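Local coordinates for protein redox-sensing transcriptional repressor rex (Thermoanaerobacter ethanolicus, PDB 3WGG) that probably represses transcription by binding DNA in response to the cellular NADH/NAD(+) redox state, working as a homodimer, at residues A[30-35]-A[65-70]; A[114-119]-A[136-141]; A[175-180]-A[191-196]. All coordinates share one frame; numbering follows the deposited sequence.

Interaction 1. Residues A[30-35]-A[65-70]. With SO4 (sulfate ion), chain F.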
loop_
_atom_site.group_PDB
_atom_site.type_symbol
_atom_site.label_atom_id
_atom_site.label_comp_id
_atom_site.label_asym_id
_atom_site.label_seq_id
_atom_site.Cartn_x
_atom_site.Cartn_y
_atom_site.Cartn_z
ATOM N N VAL A 30 -9.317 -0.995 -25.675
ATOM C CA VAL A 30 -9.501 -2.436 -25.774
ATOM C C VAL A 30 -10.924 -2.786 -25.327
ATOM O O VAL A 30 -11.338 -2.399 -24.237
ATOM C CB VAL A 30 -8.506 -3.172 -24.892
ATOM C CG1 VAL A 30 -8.797 -4.670 -24.905
ATOM C CG2 VAL A 30 -7.069 -2.879 -25.378
ATOM N N LYS A 31 -11.654 -3.523 -26.167
ATOM C CA LYS A 31 -13.116 -3.632 -26.045
ATOM C C LYS A 31 -13.525 -4.771 -25.125
ATOM O O LYS A 31 -14.495 -4.660 -24.358
ATOM C CB LYS A 31 -13.751 -3.887 -27.422
ATOM C CG LYS A 31 -13.563 -2.761 -28.423
ATOM C CD LYS A 31 -14.201 -1.500 -27.960
ATOM C CE LYS A 31 -13.783 -0.336 -28.833
ATOM N NZ LYS A 31 -14.385 0.882 -28.250
ATOM N N ARG A 32 -12.840 -5.890 -25.320
ATOM C CA ARG A 32 -13.093 -7.134 -24.611
ATOM C C ARG A 32 -11.762 -7.763 -24.261
ATOM O O ARG A 32 -10.761 -7.513 -24.920
ATOM C CB ARG A 32 -13.864 -8.106 -25.486
ATOM C CG ARG A 32 -15.150 -7.559 -26.071
ATOM C CD ARG A 32 -16.020 -8.681 -26.622
ATOM N NE ARG A 32 -16.600 -9.492 -25.548
ATOM C CZ ARG A 32 -17.742 -9.212 -24.918
ATOM N NH1 ARG A 32 -18.450 -8.116 -25.230
ATOM N NH2 ARG A 32 -18.176 -10.023 -23.958
ATOM N N ILE A 33 -11.764 -8.561 -23.200
ATOM C CA ILE A 33 -10.595 -9.270 -22.728
ATOM C C ILE A 33 -11.101 -10.520 -22.015
ATOM O O ILE A 33 -12.051 -10.436 -21.231
ATOM C CB ILE A 33 -9.703 -8.386 -21.773
ATOM C CG1 ILE A 33 -8.428 -9.133 -21.389
ATOM C CG2 ILE A 33 -10.443 -7.929 -20.501
ATOM C CD1 ILE A 33 -7.258 -8.256 -21.137
ATOM N N SER A 34 -10.497 -11.679 -22.329
ATOM C CA SER A 34 -10.870 -12.963 -21.728
ATOM C C SER A 34 -10.276 -13.090 -20.339
ATOM O O SER A 34 -9.377 -12.320 -19.976
ATOM C CB SER A 34 -10.453 -14.147 -22.615
ATOM O OG SER A 34 -9.049 -14.389 -22.545
ATOM N N SER A 35 -10.780 -14.036 -19.548
ATOM C CA SER A 35 -10.214 -14.252 -18.210
ATOM C C SER A 35 -8.744 -14.599 -18.324
ATOM O O SER A 35 -7.926 -14.122 -17.532
ATOM C CB SER A 35 -10.981 -15.302 -17.378
ATOM O OG SER A 35 -11.273 -16.482 -18.113
ATOM N N GLY A 65 -15.081 -13.335 -23.558
ATOM C CA GLY A 65 -14.521 -12.724 -22.376
ATOM C C GLY A 65 -15.397 -11.583 -21.890
ATOM O O GLY A 65 -16.572 -11.498 -22.224
ATOM N N TYR A 66 -14.797 -10.699 -21.116
ATOM C CA TYR A 66 -15.528 -9.606 -20.500
ATOM C C TYR A 66 -15.489 -8.448 -21.451
ATOM O O TYR A 66 -14.426 -8.152 -22.029
ATOM C CB TYR A 66 -14.789 -9.181 -19.239
ATOM C CG TYR A 66 -14.791 -10.242 -18.199
ATOM C CD1 TYR A 66 -15.958 -10.530 -17.483
ATOM C CD2 TYR A 66 -13.643 -10.974 -17.935
ATOM C CE1 TYR A 66 -15.974 -11.534 -16.519
ATOM C CE2 TYR A 66 -13.645 -11.966 -16.986
ATOM C CZ TYR A 66 -14.810 -12.252 -16.299
ATOM O OH TYR A 66 -14.782 -13.238 -15.357
ATOM N N ASN A 67 -16.637 -7.803 -21.632
ATOM C CA ASN A 67 -16.621 -6.447 -22.117
ATOM C C ASN A 67 -15.919 -5.510 -21.121
ATOM O O ASN A 67 -16.260 -5.452 -19.933
ATOM C CB ASN A 67 -18.032 -5.963 -22.501
ATOM C CG ASN A 67 -18.025 -4.542 -22.976
ATOM O OD1 ASN A 67 -17.833 -3.628 -22.182
ATOM N ND2 ASN A 67 -18.165 -4.337 -24.280
ATOM N N VAL A 68 -14.937 -4.761 -21.613
ATOM C CA VAL A 68 -14.054 -3.979 -20.754
ATOM C C VAL A 68 -14.757 -2.791 -20.072
ATOM O O VAL A 68 -14.662 -2.631 -18.844
ATOM C CB VAL A 68 -12.831 -3.527 -21.557
ATOM C CG1 VAL A 68 -12.100 -2.369 -20.862
ATOM C CG2 VAL A 68 -11.887 -4.734 -21.773
ATOM N N GLU A 69 -15.524 -2.000 -20.845
ATOM C CA GLU A 69 -16.268 -0.906 -20.235
ATOM C C GLU A 69 -17.247 -1.420 -19.200
ATOM O O GLU A 69 -17.367 -0.851 -18.123
ATOM C CB GLU A 69 -17.006 0.017 -21.242
ATOM C CG GLU A 69 -17.668 1.198 -20.503
ATOM C CD GLU A 69 -18.542 2.062 -21.392
ATOM O OE1 GLU A 69 -19.030 1.598 -22.448
ATOM O OE2 GLU A 69 -18.798 3.210 -20.988
ATOM N N GLU A 70 -17.985 -2.460 -19.547
ATOM C CA GLU A 70 -19.004 -2.996 -18.668
ATOM C C GLU A 70 -18.409 -3.432 -17.347
ATOM O O GLU A 70 -18.985 -3.167 -16.313
ATOM C CB GLU A 70 -19.706 -4.186 -19.305
ATOM C CG GLU A 70 -20.787 -4.820 -18.393
ATOM C CD GLU A 70 -21.373 -6.100 -18.998
ATOM O OE1 GLU A 70 -20.992 -6.461 -20.141
ATOM O OE2 GLU A 70 -22.230 -6.746 -18.348
HETATM S S SO4 F . -13.686 -16.384 -22.378
HETATM O O1 SO4 F . -13.417 -15.713 -23.657
HETATM O O2 SO4 F . -14.910 -15.889 -21.733
HETATM O O3 SO4 F . -13.879 -17.811 -22.593
HETATM O O4 SO4 F . -12.531 -16.185 -21.508
HETATM O O HOH W 1 -15.481 -2.236 -23.884
#
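Arg32 bends over the strand beside it to reach Gly65 and Asn67. A bend at chi3 (71°) lays one face of its guanidinium over the backbone at Tyr66 C and Asn67 N, and Arg32 NH2 reaches on to Gly65 O at 2.8 Å, a bent bond with the acceptor tilted from the guanidinium plane. NE adds a weak bond to Tyr64 O. On the other face of the little sheet lie Ile33 and Tyr66, whose backbones pair twice: Tyr66 N gives to Ile33 O (2.8 Å) and Ile33 N gives to Tyr66 O (2.9 Å). The Tyr66 ring comes obliquely against Ser35 CB and packs on Arg50 and Leu53 of helix 46-54. Val68 continues the seam past the strands. Its N-H runs almost straight to Lys31 O (178°), its CB sits 3.3 Å from Val30 O, and its CG2 meets Ile33 CG2 at 3.7 Å, with Leu22 and Leu25 of helix 9-27 alongside. Just before it, Asn67 is the N-cap of helix 68-78. Two short antiparallel strands, one inside the predicted helix-turn-helix region, ahead of helices 35-42 and 46-54, the other following them, are consistent with the winged-helix DNA-binding domain of the Rex family.

Interaction 2. Residues A[114-119]-A[136-141]. With 8NA (alpha-Diphosphopyridine nucleotide), chain C.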
loop_
_atom_site.group_PDB
_atom_site.type_symbol
_atom_site.label_atom_id
_atom_site.label_comp_id
_atom_site.label_asym_id
_atom_site.label_seq_id
_atom_site.Cartn_x
_atom_site.Cartn_y
_atom_site.Cartn_z
ATOM N N GLY A 114 -10.770 19.660 4.251
ATOM C CA GLY A 114 -10.025 20.376 5.287
ATOM C C GLY A 114 -8.798 19.594 5.664
ATOM O O GLY A 114 -8.742 18.378 5.452
ATOM N N ILE A 115 -7.794 20.311 6.150
ATOM C CA ILE A 115 -6.583 19.699 6.665
ATOM C C ILE A 115 -6.284 20.325 8.012
ATOM O O ILE A 115 -6.362 21.545 8.166
ATOM C CB ILE A 115 -5.418 19.932 5.728
ATOM C CG1 ILE A 115 -5.831 19.612 4.309
ATOM C CG2 ILE A 115 -4.142 19.137 6.157
ATOM C CD1 ILE A 115 -4.765 20.104 3.275
ATOM N N PHE A 116 -5.890 19.498 8.980
ATOM C CA PHE A 116 -5.751 19.954 10.334
ATOM C C PHE A 116 -4.375 19.673 10.915
ATOM O O PHE A 116 -3.740 18.649 10.610
ATOM C CB PHE A 116 -6.844 19.324 11.212
ATOM C CG PHE A 116 -8.209 19.680 10.765
ATOM C CD1 PHE A 116 -8.872 20.767 11.317
ATOM C CD2 PHE A 116 -8.812 18.974 9.733
ATOM C CE1 PHE A 116 -10.133 21.117 10.857
ATOM C CE2 PHE A 116 -10.065 19.335 9.262
ATOM C CZ PHE A 116 -10.731 20.381 9.831
ATOM N N ASP A 117 -3.898 20.608 11.735
ATOM C CA ASP A 117 -2.624 20.425 12.405
ATOM C C ASP A 117 -2.621 21.054 13.775
ATOM O O ASP A 117 -3.525 21.818 14.097
ATOM C CB ASP A 117 -1.492 20.975 11.566
ATOM C CG ASP A 117 -0.181 20.255 11.828
ATOM O OD1 ASP A 117 0.160 19.391 11.008
ATOM O OD2 ASP A 117 0.508 20.529 12.842
ATOM N N ILE A 118 -1.603 20.727 14.570
ATOM C CA ILE A 118 -1.381 21.363 15.861
ATOM C C ILE A 118 -0.386 22.510 15.769
ATOM O O ILE A 118 -0.389 23.392 16.633
ATOM C CB ILE A 118 -0.860 20.394 16.947
ATOM C CG1 ILE A 118 0.327 19.558 16.445
ATOM C CG2 ILE A 118 -1.945 19.524 17.442
ATOM C CD1 ILE A 118 1.205 19.088 17.570
ATOM N N ASN A 119 0.459 22.486 14.749
ATOM C CA ASN A 119 1.500 23.488 14.535
ATOM C C ASN A 119 0.938 24.838 14.076
ATOM O O ASN A 119 0.532 24.981 12.910
ATOM C CB ASN A 119 2.517 22.973 13.493
ATOM C CG ASN A 119 3.764 23.862 13.384
ATOM O OD1 ASN A 119 3.814 24.951 13.972
ATOM N ND2 ASN A 119 4.767 23.406 12.624
ATOM N N GLU A 136 -7.901 21.797 16.721
ATOM C CA GLU A 136 -8.802 22.080 17.843
ATOM C C GLU A 136 -10.250 22.139 17.351
ATOM O O GLU A 136 -11.162 21.633 18.007
ATOM C CB GLU A 136 -8.399 23.397 18.525
ATOM C CG GLU A 136 -9.140 23.664 19.791
ATOM C CD GLU A 136 -9.056 22.455 20.707
ATOM O OE1 GLU A 136 -7.950 21.856 20.836
ATOM O OE2 GLU A 136 -10.114 22.091 21.273
ATOM N N THR A 137 -10.434 22.677 16.144
ATOM C CA THR A 137 -11.752 22.873 15.551
ATOM C C THR A 137 -12.298 21.638 14.861
ATOM O O THR A 137 -13.390 21.693 14.302
ATOM C CB THR A 137 -11.757 24.032 14.521
ATOM O OG1 THR A 137 -10.903 23.707 13.399
ATOM C CG2 THR A 137 -11.273 25.354 15.177
ATOM N N VAL A 138 -11.570 20.521 14.890
ATOM C CA VAL A 138 -11.889 19.447 13.936
ATOM C C VAL A 138 -13.261 18.822 14.242
ATOM O O VAL A 138 -13.987 18.464 13.332
ATOM C CB VAL A 138 -10.811 18.351 13.877
ATOM C CG1 VAL A 138 -10.912 17.422 15.083
ATOM C CG2 VAL A 138 -10.957 17.563 12.571
ATOM N N GLU A 139 -13.613 18.714 15.521
ATOM C CA GLU A 139 -14.868 18.052 15.888
ATOM C C GLU A 139 -16.051 18.856 15.378
ATOM O O GLU A 139 -16.969 18.312 14.752
ATOM C CB GLU A 139 -14.974 17.760 17.388
ATOM C CG GLU A 139 -14.169 16.519 17.792
ATOM C CD GLU A 139 -14.379 16.073 19.253
ATOM O OE1 GLU A 139 -15.461 15.581 19.617
ATOM O OE2 GLU A 139 -13.408 16.137 20.020
ATOM N N ASP A 140 -15.978 20.160 15.605
ATOM C CA ASP A 140 -16.899 21.102 15.005
ATOM C C ASP A 140 -16.973 21.007 13.484
ATOM O O ASP A 140 -18.065 20.894 12.906
ATOM C CB ASP A 140 -16.575 22.516 15.490
ATOM C CG ASP A 140 -17.078 22.757 16.924
ATOM O OD1 ASP A 140 -17.713 21.836 17.513
ATOM O OD2 ASP A 140 -16.838 23.866 17.468
ATOM N N PHE A 141 -15.808 21.013 12.842
ATOM C CA PHE A 141 -15.734 20.972 11.389
ATOM C C PHE A 141 -16.411 19.725 10.821
ATOM O O PHE A 141 -17.052 19.810 9.772
ATOM C CB PHE A 141 -14.277 21.065 10.936
ATOM C CG PHE A 141 -14.108 21.234 9.448
ATOM C CD1 PHE A 141 -13.929 22.498 8.904
ATOM C CD2 PHE A 141 -14.146 20.133 8.602
ATOM C CE1 PHE A 141 -13.758 22.667 7.527
ATOM C CE2 PHE A 141 -13.990 20.289 7.225
ATOM C CZ PHE A 141 -13.778 21.552 6.686
HETATM P PA 8NA C . 6.023 15.444 9.986
HETATM O O1A 8NA C . 6.751 15.751 11.276
HETATM O O2A 8NA C . 6.526 15.994 8.661
HETATM O O5B 8NA C . 4.464 15.798 10.200
HETATM C C5B 8NA C . 3.683 15.385 11.322
HETATM C C4B 8NA C . 2.690 16.526 11.499
HETATM O O4B 8NA C . 1.646 16.228 12.408
HETATM C C3B 8NA C . 3.384 17.764 12.041
HETATM O O3B 8NA C . 3.012 18.808 11.130
HETATM C C2B 8NA C . 2.752 17.953 13.432
HETATM O O2B 8NA C . 2.563 19.342 13.739
HETATM C C1B 8NA C . 1.388 17.360 13.220
HETATM N N9A 8NA C . 0.769 16.807 14.421
HETATM C C8A 8NA C . 1.345 16.213 15.490
HETATM N N7A 8NA C . 0.348 15.795 16.310
HETATM C C5A 8NA C . -0.829 16.164 15.742
HETATM C C6A 8NA C . -2.166 16.050 16.095
HETATM N N6A 8NA C . -2.532 15.454 17.250
HETATM N N1A 8NA C . -3.104 16.549 15.281
HETATM C C2A 8NA C . -2.806 17.188 14.135
HETATM N N3A 8NA C . -1.537 17.347 13.782
HETATM C C4A 8NA C . -0.550 16.830 14.559
HETATM O O3 8NA C . 6.006 13.812 9.831
HETATM P PN 8NA C . 5.557 13.118 8.440
HETATM O O1N 8NA C . 6.766 12.920 7.578
HETATM O O2N 8NA C . 4.409 13.887 7.817
HETATM O O5D 8NA C . 5.110 11.631 8.913
HETATM C C5D 8NA C . 3.918 11.329 9.664
HETATM C C4D 8NA C . 3.901 9.842 10.070
HETATM O O4D 8NA C . 4.595 9.053 9.075
HETATM C C3D 8NA C . 4.609 9.521 11.370
HETATM O O3D 8NA C . 3.962 8.375 11.979
HETATM C C2D 8NA C . 5.986 9.069 10.930
HETATM O O2D 8NA C . 6.392 8.121 11.899
HETATM C C1D 8NA C . 5.801 8.441 9.542
HETATM N N1N 8NA C . 5.548 6.963 9.519
HETATM C C2N 8NA C . 6.609 6.082 9.573
HETATM C C3N 8NA C . 6.476 4.740 9.550
HETATM C C7N 8NA C . 7.692 3.920 9.633
HETATM O O7N 8NA C . 8.766 4.424 9.952
HETATM N N7N 8NA C . 7.574 2.631 9.310
HETATM C C4N 8NA C . 5.104 4.105 9.415
HETATM C C5N 8NA C . 4.014 5.160 9.309
HETATM C C6N 8NA C . 4.262 6.479 9.357
#
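Asp117 OD2, one residue past the Phe116 ring that packs against Val138 and Phe141, is gripped by three donors. The ribose hydroxyl O2B of the bound dinucleotide donates to Asp117 OD2 at 2.5 Å. Asn119 N reaches the anti lone pair of Asp117 OD2 at 2.7 Å in an Asx turn. A weak bond from Ile118 N is the third. Asp117 OD1 takes the neighbouring hydroxyl O3B at 2.9 Å and also accepts from Ala92 N, so the carboxylate holds the ribose by both oxygens. Phe116 points the opposite way, toward the helix. Val138 CG2 sits squarely over one face of its ring, 3.7 Å from the centroid, with CG2 put there by lying anti to its own backbone N. The edge of the same ring runs into Phe141: Phe116 CZ comes to 3.5 Å from Phe141 CG in a T-shaped pair with planes at 74°. Thr137 OG1, bonded to Asp134 O, sits at that edge too, 3.7 Å from Phe116 CE1. Strand 110-117 holds the ribose at its C-terminal end through Asp117 and turns Phe116 to helix 138-144; Ile88 of strand 85-90 and Met133 of strand 130-134 pack on both rings, and Leu166 of helix 159-168 covers Val138.

Interaction 3. Residues A[175-180]-A[191-196]. With 8NA (alpha-Diphosphopyridine nucleotide), chain C; SO4 (sulfate ion), chain E; SO4 (sulfate ion), chain J.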
loop_
_atom_site.group_PDB
_atom_site.type_symbol
_atom_site.label_atom_id
_atom_site.label_comp_id
_atom_site.label_asym_id
_atom_site.label_seq_id
_atom_site.Cartn_x
_atom_site.Cartn_y
_atom_site.Cartn_z
ATOM N N TRP A 175 -8.678 6.277 7.578
ATOM C CA TRP A 175 -7.670 5.678 6.726
ATOM C C TRP A 175 -6.392 6.035 7.422
ATOM O O TRP A 175 -6.013 7.213 7.446
ATOM C CB TRP A 175 -7.737 6.310 5.327
ATOM C CG TRP A 175 -6.898 5.627 4.269
ATOM C CD1 TRP A 175 -6.630 4.294 4.157
ATOM C CD2 TRP A 175 -6.315 6.254 3.128
ATOM N NE1 TRP A 175 -5.857 4.048 3.033
ATOM C CE2 TRP A 175 -5.665 5.235 2.374
ATOM C CE3 TRP A 175 -6.241 7.587 2.684
ATOM C CZ2 TRP A 175 -4.938 5.511 1.195
ATOM C CZ3 TRP A 175 -5.572 7.854 1.474
ATOM C CH2 TRP A 175 -4.910 6.817 0.762
ATOM N N ASN A 176 -5.761 5.040 8.056
ATOM C CA ASN A 176 -4.727 5.339 9.009
ATOM C C ASN A 176 -3.350 5.011 8.461
ATOM O O ASN A 176 -3.095 3.849 8.093
ATOM C CB ASN A 176 -4.991 4.565 10.321
ATOM C CG ASN A 176 -3.740 4.465 11.227
ATOM O OD1 ASN A 176 -3.089 5.466 11.521
ATOM N ND2 ASN A 176 -3.441 3.244 11.709
ATOM N N PHE A 177 -2.461 6.008 8.416
ATOM C CA PHE A 177 -1.075 5.769 7.959
ATOM C C PHE A 177 -0.086 5.350 9.053
ATOM O O PHE A 177 1.041 4.959 8.741
ATOM C CB PHE A 177 -0.506 6.934 7.134
ATOM C CG PHE A 177 -1.043 6.989 5.723
ATOM C CD1 PHE A 177 -0.289 6.509 4.673
ATOM C CD2 PHE A 177 -2.316 7.481 5.467
ATOM C CE1 PHE A 177 -0.762 6.562 3.370
ATOM C CE2 PHE A 177 -2.817 7.521 4.179
ATOM C CZ PHE A 177 -2.008 7.042 3.102
ATOM N N LEU A 178 -0.519 5.372 10.316
ATOM C CA LEU A 178 0.375 5.025 11.438
ATOM C C LEU A 178 0.455 3.527 11.782
ATOM O O LEU A 178 -0.564 2.827 11.758
ATOM C CB LEU A 178 0.044 5.837 12.698
ATOM C CG LEU A 178 -0.783 7.127 12.629
ATOM C CD1 LEU A 178 -0.671 7.842 13.943
ATOM C CD2 LEU A 178 -0.404 8.058 11.504
ATOM N N PRO A 179 1.671 3.023 12.123
ATOM C CA PRO A 179 1.772 1.626 12.555
ATOM C C PRO A 179 1.470 1.498 14.041
ATOM O O PRO A 179 2.356 1.211 14.836
ATOM C CB PRO A 179 3.227 1.289 12.291
ATOM C CG PRO A 179 3.928 2.565 12.582
ATOM C CD PRO A 179 2.989 3.673 12.101
ATOM N N ILE A 180 0.226 1.743 14.407
ATOM C CA ILE A 180 -0.274 1.518 15.750
ATOM C C ILE A 180 -1.466 0.713 15.322
ATOM O O ILE A 180 -1.861 0.824 14.169
ATOM C CB ILE A 180 -0.830 2.839 16.352
ATOM C CG1 ILE A 180 0.278 3.840 16.593
ATOM C CG2 ILE A 180 -1.652 2.597 17.632
ATOM C CD1 ILE A 180 1.032 3.653 17.936
ATOM N N GLU A 191 -8.931 1.296 8.126
ATOM C CA GLU A 191 -8.087 0.726 7.092
ATOM C C GLU A 191 -6.715 1.250 7.364
ATOM O O GLU A 191 -6.505 2.453 7.328
ATOM C CB GLU A 191 -8.556 1.145 5.675
ATOM C CG GLU A 191 -7.518 0.900 4.526
ATOM C CD GLU A 191 -7.215 -0.589 4.246
ATOM O OE1 GLU A 191 -7.767 -1.463 4.944
ATOM O OE2 GLU A 191 -6.358 -0.901 3.369
ATOM N N ASN A 192 -5.795 0.335 7.659
ATOM C CA ASN A 192 -4.399 0.680 8.009
ATOM C C ASN A 192 -3.474 0.462 6.829
ATOM O O ASN A 192 -3.484 -0.592 6.212
ATOM C CB ASN A 192 -3.922 -0.168 9.197
ATOM C CG ASN A 192 -4.803 0.053 10.414
ATOM O OD1 ASN A 192 -4.992 1.190 10.834
ATOM N ND2 ASN A 192 -5.362 -1.013 10.968
ATOM N N VAL A 193 -2.732 1.488 6.466
ATOM C CA VAL A 193 -1.812 1.365 5.335
ATOM C C VAL A 193 -0.514 0.839 5.949
ATOM O O VAL A 193 -0.061 1.337 6.992
ATOM C CB VAL A 193 -1.548 2.762 4.679
ATOM C CG1 VAL A 193 -0.481 2.676 3.546
ATOM C CG2 VAL A 193 -2.863 3.364 4.192
ATOM N N HIS A 194 0.085 -0.154 5.313
ATOM C CA HIS A 194 1.358 -0.658 5.787
ATOM C C HIS A 194 2.293 -0.716 4.596
ATOM O O HIS A 194 2.322 -1.747 3.924
ATOM C CB HIS A 194 1.131 -2.086 6.309
ATOM C CG HIS A 194 0.282 -2.126 7.537
ATOM N ND1 HIS A 194 0.697 -1.571 8.727
ATOM C CD2 HIS A 194 -0.973 -2.596 7.752
ATOM C CE1 HIS A 194 -0.254 -1.715 9.633
ATOM N NE2 HIS A 194 -1.270 -2.349 9.075
ATOM N N LEU A 195 3.109 0.315 4.399
ATOM C CA LEU A 195 3.993 0.365 3.243
ATOM C C LEU A 195 5.056 -0.723 3.339
ATOM O O LEU A 195 5.545 -1.166 2.322
ATOM C CB LEU A 195 4.683 1.739 3.133
ATOM C CG LEU A 195 3.723 2.937 2.950
ATOM C CD1 LEU A 195 4.562 4.278 2.798
ATOM C CD2 LEU A 195 2.863 2.640 1.690
ATOM N N SER A 196 5.402 -1.166 4.543
ATOM C CA SER A 196 6.399 -2.253 4.697
ATOM C C SER A 196 5.866 -3.544 4.072
ATOM O O SER A 196 6.676 -4.321 3.593
ATOM C CB SER A 196 6.785 -2.538 6.172
ATOM O OG SER A 196 5.606 -2.988 6.846
HETATM P PA 8NA C . 6.023 15.444 9.986
HETATM O O1A 8NA C . 6.751 15.751 11.276
HETATM O O2A 8NA C . 6.526 15.994 8.661
HETATM O O5B 8NA C . 4.464 15.798 10.200
HETATM C C5B 8NA C . 3.683 15.385 11.322
HETATM C C4B 8NA C . 2.690 16.526 11.499
HETATM O O4B 8NA C . 1.646 16.228 12.408
HETATM C C3B 8NA C . 3.384 17.764 12.041
HETATM O O3B 8NA C . 3.012 18.808 11.130
HETATM C C2B 8NA C . 2.752 17.953 13.432
HETATM O O2B 8NA C . 2.563 19.342 13.739
HETATM C C1B 8NA C . 1.388 17.360 13.220
HETATM N N9A 8NA C . 0.769 16.807 14.421
HETATM C C8A 8NA C . 1.345 16.213 15.490
HETATM N N7A 8NA C . 0.348 15.795 16.310
HETATM C C5A 8NA C . -0.829 16.164 15.742
HETATM C C6A 8NA C . -2.166 16.050 16.095
HETATM N N6A 8NA C . -2.532 15.454 17.250
HETATM N N1A 8NA C . -3.104 16.549 15.281
HETATM C C2A 8NA C . -2.806 17.188 14.135
HETATM N N3A 8NA C . -1.537 17.347 13.782
HETATM C C4A 8NA C . -0.550 16.830 14.559
HETATM O O3 8NA C . 6.006 13.812 9.831
HETATM P PN 8NA C . 5.557 13.118 8.440
HETATM O O1N 8NA C . 6.766 12.920 7.578
HETATM O O2N 8NA C . 4.409 13.887 7.817
HETATM O O5D 8NA C . 5.110 11.631 8.913
HETATM C C5D 8NA C . 3.918 11.329 9.664
HETATM C C4D 8NA C . 3.901 9.842 10.070
HETATM O O4D 8NA C . 4.595 9.053 9.075
HETATM C C3D 8NA C . 4.609 9.521 11.370
HETATM O O3D 8NA C . 3.962 8.375 11.979
HETATM C C2D 8NA C . 5.986 9.069 10.930
HETATM O O2D 8NA C . 6.392 8.121 11.899
HETATM C C1D 8NA C . 5.801 8.441 9.542
HETATM N N1N 8NA C . 5.548 6.963 9.519
HETATM C C2N 8NA C . 6.609 6.082 9.573
HETATM C C3N 8NA C . 6.476 4.740 9.550
HETATM C C7N 8NA C . 7.692 3.920 9.633
HETATM O O7N 8NA C . 8.766 4.424 9.952
HETATM N N7N 8NA C . 7.574 2.631 9.310
HETATM C C4N 8NA C . 5.104 4.105 9.415
HETATM C C5N 8NA C . 4.014 5.160 9.309
HETATM C C6N 8NA C . 4.262 6.479 9.357
HETATM S S SO4 E . 4.608 0.333 8.085
HETATM O O1 SO4 E . 5.894 0.128 8.751
HETATM O O2 SO4 E . 4.751 1.282 7.009
HETATM O O3 SO4 E . 4.126 -0.975 7.645
HETATM O O4 SO4 E . 3.691 0.958 8.993
HETATM S S SO4 J . -4.115 -4.745 9.483
HETATM O O1 SO4 J . -4.501 -3.939 8.325
HETATM O O2 SO4 J . -3.227 -3.977 10.357
HETATM O O3 SO4 J . -5.315 -5.069 10.255
HETATM O O4 SO4 J . -3.480 -5.978 9.007
HETATM O O HOH W 2 -1.152 1.743 9.490
#
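Asn176 reaches Asn192 across the strands with the ND2 branch of its amide. Asn176 CB already lies 3.4 Å from Asn192 OD1; chi1 of 162° carries CG away from the backbone N, and from there Asn176 ND2 gives an almost straight bond to Asn192 OD1 at 2.7 Å. The acceptor lies in the plane of the Asn176 amide; the two amides are turned 90° to each other, and the donor stands above the carbonyl plane of Asn192. The second branch, Asn176 OD1, takes Leu178 N at 2.8 Å, an Asx turn, and ND2 adds a weak bond to Leu178 O. A leucine in its place would probably leave Asn192 OD1 and Leu178 N without these mates and set the turn after the strand free to shift. Beneath this pair the backbones run parallel, Asn176 N to Glu191 O and Val193 N to Asn176 O, joining the last two strands of the Rossmann-type sheet at the end where the dinucleotide binds. Just past the strand, Val193 packs against two rings: CG2 sits over the centre of the Phe177 ring, 3.9 Å from its centroid, and Val193 CG2 comes to 3.3 Å from Trp175 NE1. On the other face Trp175 and Glu191 lie side by side, Trp175 CD1 against Glu191 CG at 3.5 Å, indole and carboxylate within 12° of coplanar. Both turn their polar ends to the second subunit: Trp175 NE1 and Glu191 OE2 bond to its Ser198, and Glu191 OE1 meets its Arg205 in a salt bridge, while OE2 also pairs with Arg13 of the same chain. Beyond the strands Pro179 CD rests 3.3 Å from C5N of the nicotinamide ring, and His194, a zinc ligand in another structure of this protein, here gives NE2 to O2 of the chain J sulfate at 2.9 Å.

From the N terminus, interaction 1 comes first: it closes a loop of 29 residues carrying helices 35-42 and 46-54, and ties the two short strands of the DNA-binding domain together. Interaction 2 follows, spanning 16 residues with strands 126-127 and 130-134, and fixes helix 138-144 to strand 110-117. Interaction 3 closes the shortest loop, ten residues without helix, and joins strands 173-176 and 189-192 just ahead of the C-terminal helix 196-215. The three run in series; none nests within or crosses another. Interactions 2 and 3 share one sheet and meet the same dinucleotide at its adenosine and nicotinamide ends, centres about 21 Å apart, whereas the centre of interaction 1 is about 45 Å from that of interaction 2.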